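Local coordinates for fiber protein 2 (Human adenovirus type 41, PDB 2BZV) that forms the short trimeric fibre spike of an enteric adenovirus, whose knob domain probably helps attach the virion to host cells, at residues L40-N45 against F167-E172. Numbering follows the deposited sequence. Where two conformers were deposited one is given.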
loop_
_atom_site.group_PDB
_atom_site.type_symbol
_atom_site.label_atom_id
_atom_site.label_comp_id
_atom_site.label_asym_id
_atom_site.label_seq_id
_atom_site.Cartn_x
_atom_site.Cartn_y
_atom_site.Cartn_z
ATOM N N LEU A 40 -15.503 3.928 2.098
ATOM C CA LEU A 40 -14.172 4.546 2.040
ATOM C C LEU A 40 -13.564 4.364 3.415
ATOM O O LEU A 40 -14.209 4.687 4.419
ATOM C CB LEU A 40 -14.298 6.025 1.680
ATOM C CG LEU A 40 -13.011 6.837 1.759
ATOM C CD1 LEU A 40 -11.925 6.313 0.818
ATOM C CD2 LEU A 40 -13.293 8.289 1.427
ATOM N N CYS A 41 -12.331 3.853 3.460
ATOM C CA CYS A 41 -11.624 3.645 4.709
ATOM C C CYS A 41 -10.233 4.255 4.573
ATOM O O CYS A 41 -9.506 3.897 3.629
ATOM C CB CYS A 41 -11.525 2.146 5.018
ATOM S SG CYS A 41 -10.664 1.794 6.577
ATOM N N LEU A 42 -9.893 5.168 5.479
ATOM C CA LEU A 42 -8.595 5.844 5.522
ATOM C C LEU A 42 -7.891 5.459 6.801
ATOM O O LEU A 42 -8.463 5.630 7.877
ATOM C CB LEU A 42 -8.789 7.372 5.521
ATOM C CG LEU A 42 -9.600 7.963 4.362
ATOM C CD1 LEU A 42 -9.717 9.473 4.534
ATOM C CD2 LEU A 42 -8.987 7.608 3.017
ATOM N N THR A 43 -6.641 5.008 6.695
ATOM C CA THR A 43 -5.850 4.755 7.905
ATOM C C THR A 43 -4.545 5.538 7.801
ATOM O O THR A 43 -3.845 5.514 6.787
ATOM C CB THR A 43 -5.595 3.254 8.168
ATOM O OG1 THR A 43 -4.897 2.673 7.064
ATOM C CG2 THR A 43 -6.914 2.538 8.370
ATOM N N LYS A 44 -4.239 6.263 8.878
ATOM C CA LYS A 44 -3.085 7.155 8.925
ATOM C C LYS A 44 -1.910 6.460 9.605
ATOM O O LYS A 44 -2.045 5.937 10.717
ATOM C CB LYS A 44 -3.445 8.423 9.704
ATOM C CG LYS A 44 -2.287 9.399 9.811
ATOM C CD LYS A 44 -2.675 10.637 10.605
ATOM C CE LYS A 44 -1.497 11.571 10.823
ATOM N NZ LYS A 44 -1.026 12.179 9.550
ATOM N N ASN A 45 -0.761 6.475 8.925
ATOM C CA ASN A 45 0.514 5.960 9.445
ATOM C C ASN A 45 1.506 7.088 9.247
ATOM O O ASN A 45 2.071 7.207 8.160
ATOM C CB ASN A 45 0.930 4.713 8.603
ATOM C CG ASN A 45 2.344 4.147 8.819
ATOM O OD1 ASN A 45 2.758 4.059 9.972
ATOM N ND2 ASN A 45 3.046 3.673 7.767
ATOM N N PHE A 167 -5.372 3.254 -2.559
ATOM C CA PHE A 167 -4.556 4.409 -2.906
ATOM C C PHE A 167 -3.815 4.900 -1.667
ATOM O O PHE A 167 -4.125 4.497 -0.555
ATOM C CB PHE A 167 -5.406 5.527 -3.537
ATOM C CG PHE A 167 -6.511 6.068 -2.641
ATOM C CD1 PHE A 167 -6.338 7.262 -1.957
ATOM C CD2 PHE A 167 -7.709 5.382 -2.514
ATOM C CE1 PHE A 167 -7.343 7.754 -1.133
ATOM C CE2 PHE A 167 -8.717 5.870 -1.695
ATOM C CZ PHE A 167 -8.533 7.050 -1.010
ATOM N N CYS A 168 -2.822 5.752 -1.868
ATOM C CA CYS A 168 -1.951 6.211 -0.789
ATOM C C CYS A 168 -1.610 7.685 -1.047
ATOM O O CYS A 168 -1.216 7.991 -2.185
ATOM C CB CYS A 168 -0.670 5.354 -0.751
ATOM S SG CYS A 168 0.562 5.903 0.434
ATOM N N TYR A 169 -1.672 8.546 -0.041
ATOM C CA TYR A 169 -1.310 9.946 -0.219
ATOM C C TYR A 169 -0.630 10.479 1.039
ATOM O O TYR A 169 -0.646 9.852 2.104
ATOM C CB TYR A 169 -2.543 10.786 -0.614
ATOM C CG TYR A 169 -3.597 10.827 0.481
ATOM C CD1 TYR A 169 -3.603 11.841 1.433
ATOM C CD2 TYR A 169 -4.583 9.841 0.559
ATOM C CE1 TYR A 169 -4.571 11.874 2.445
ATOM C CE2 TYR A 169 -5.547 9.861 1.565
ATOM C CZ TYR A 169 -5.526 10.881 2.509
ATOM O OH TYR A 169 -6.481 10.867 3.508
ATOM N N ILE A 170 -0.002 11.647 0.878
ATOM C CA ILE A 170 0.688 12.359 1.935
ATOM C C ILE A 170 -0.275 13.324 2.625
ATOM O O ILE A 170 -1.012 14.055 1.945
ATOM C CB ILE A 170 1.859 13.171 1.361
ATOM C CG1 ILE A 170 2.783 12.303 0.495
ATOM C CG2 ILE A 170 2.614 13.896 2.474
ATOM C CD1 ILE A 170 3.565 11.303 1.278
ATOM N N THR A 171 -0.264 13.324 3.952
ATOM C CA THR A 171 -1.212 14.128 4.708
ATOM C C THR A 171 -0.656 15.475 5.124
ATOM O O THR A 171 0.555 15.696 5.191
ATOM C CB THR A 171 -1.676 13.420 6.003
ATOM O OG1 THR A 171 -0.603 13.379 6.948
ATOM C CG2 THR A 171 -2.177 12.020 5.706
ATOM N N GLU A 172 -1.579 16.366 5.425
ATOM C CA GLU A 172 -1.301 17.630 6.064
ATOM C C GLU A 172 -0.778 17.371 7.472
ATOM O O GLU A 172 -1.152 16.372 8.099
ATOM C CB GLU A 172 -2.620 18.426 6.085
ATOM C CG GLU A 172 -2.582 19.909 6.162
ATOM C CD GLU A 172 -1.980 20.621 4.964
ATOM O OE1 GLU A 172 -0.913 20.243 4.447
ATOM O OE2 GLU A 172 -2.588 21.605 4.529
#
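Leu42 sets its two methyls against the tips of Phe167 and Tyr169, CD2 lying 4.1 Å from CZ of Phe167 and CD1 3.7 Å from OH of Tyr169. The pairing lies within the antiparallel beta-sandwich of the adenovirus fibre knob, where strands 36-45 and 165-170 belong to the same sheet but are not neighbours: strand 48-57 runs between them. Both segments head the same general way, with their axes 9.3 Å apart and 46° out of parallel, and no hydrogen bond joins them. Side chains on one surface of the sheet therefore lean over the intervening strand, where Tyr169 and Thr171 also touch Val49.

Phe167 and Tyr169 both hold CG between the backbone N and carbonyl carbon (chi1 near 60°), which carries their rings across to the leucines. Leu40 meets the Phe167 ring in its plane, CD1 sitting 3.9 Å from CZ at the ring edge, and the two side chains cross at about a right angle. CD2 of Leu42 likewise lies at the edge of the Tyr169 ring, near its plane. Phe148 meets the tyrosine ring edge-to-face, and the phenol OH is hydrogen-bonded to the carbonyl of Phe107, fixing the far end of the ring beside the leucine methyls.

Toward the end of the strands the contact turns polar. The Lys44 side chain is extended and bends only at its last torsion, chi4 67°, bringing its ammonium group to Thr171. That group is hydrogen-bonded by the carbonyls of Gly46 and Thr106; NZ of Lys44 also comes within 2.9 Å of OG1 of Thr171, but at too poor an angle for a hydrogen bond.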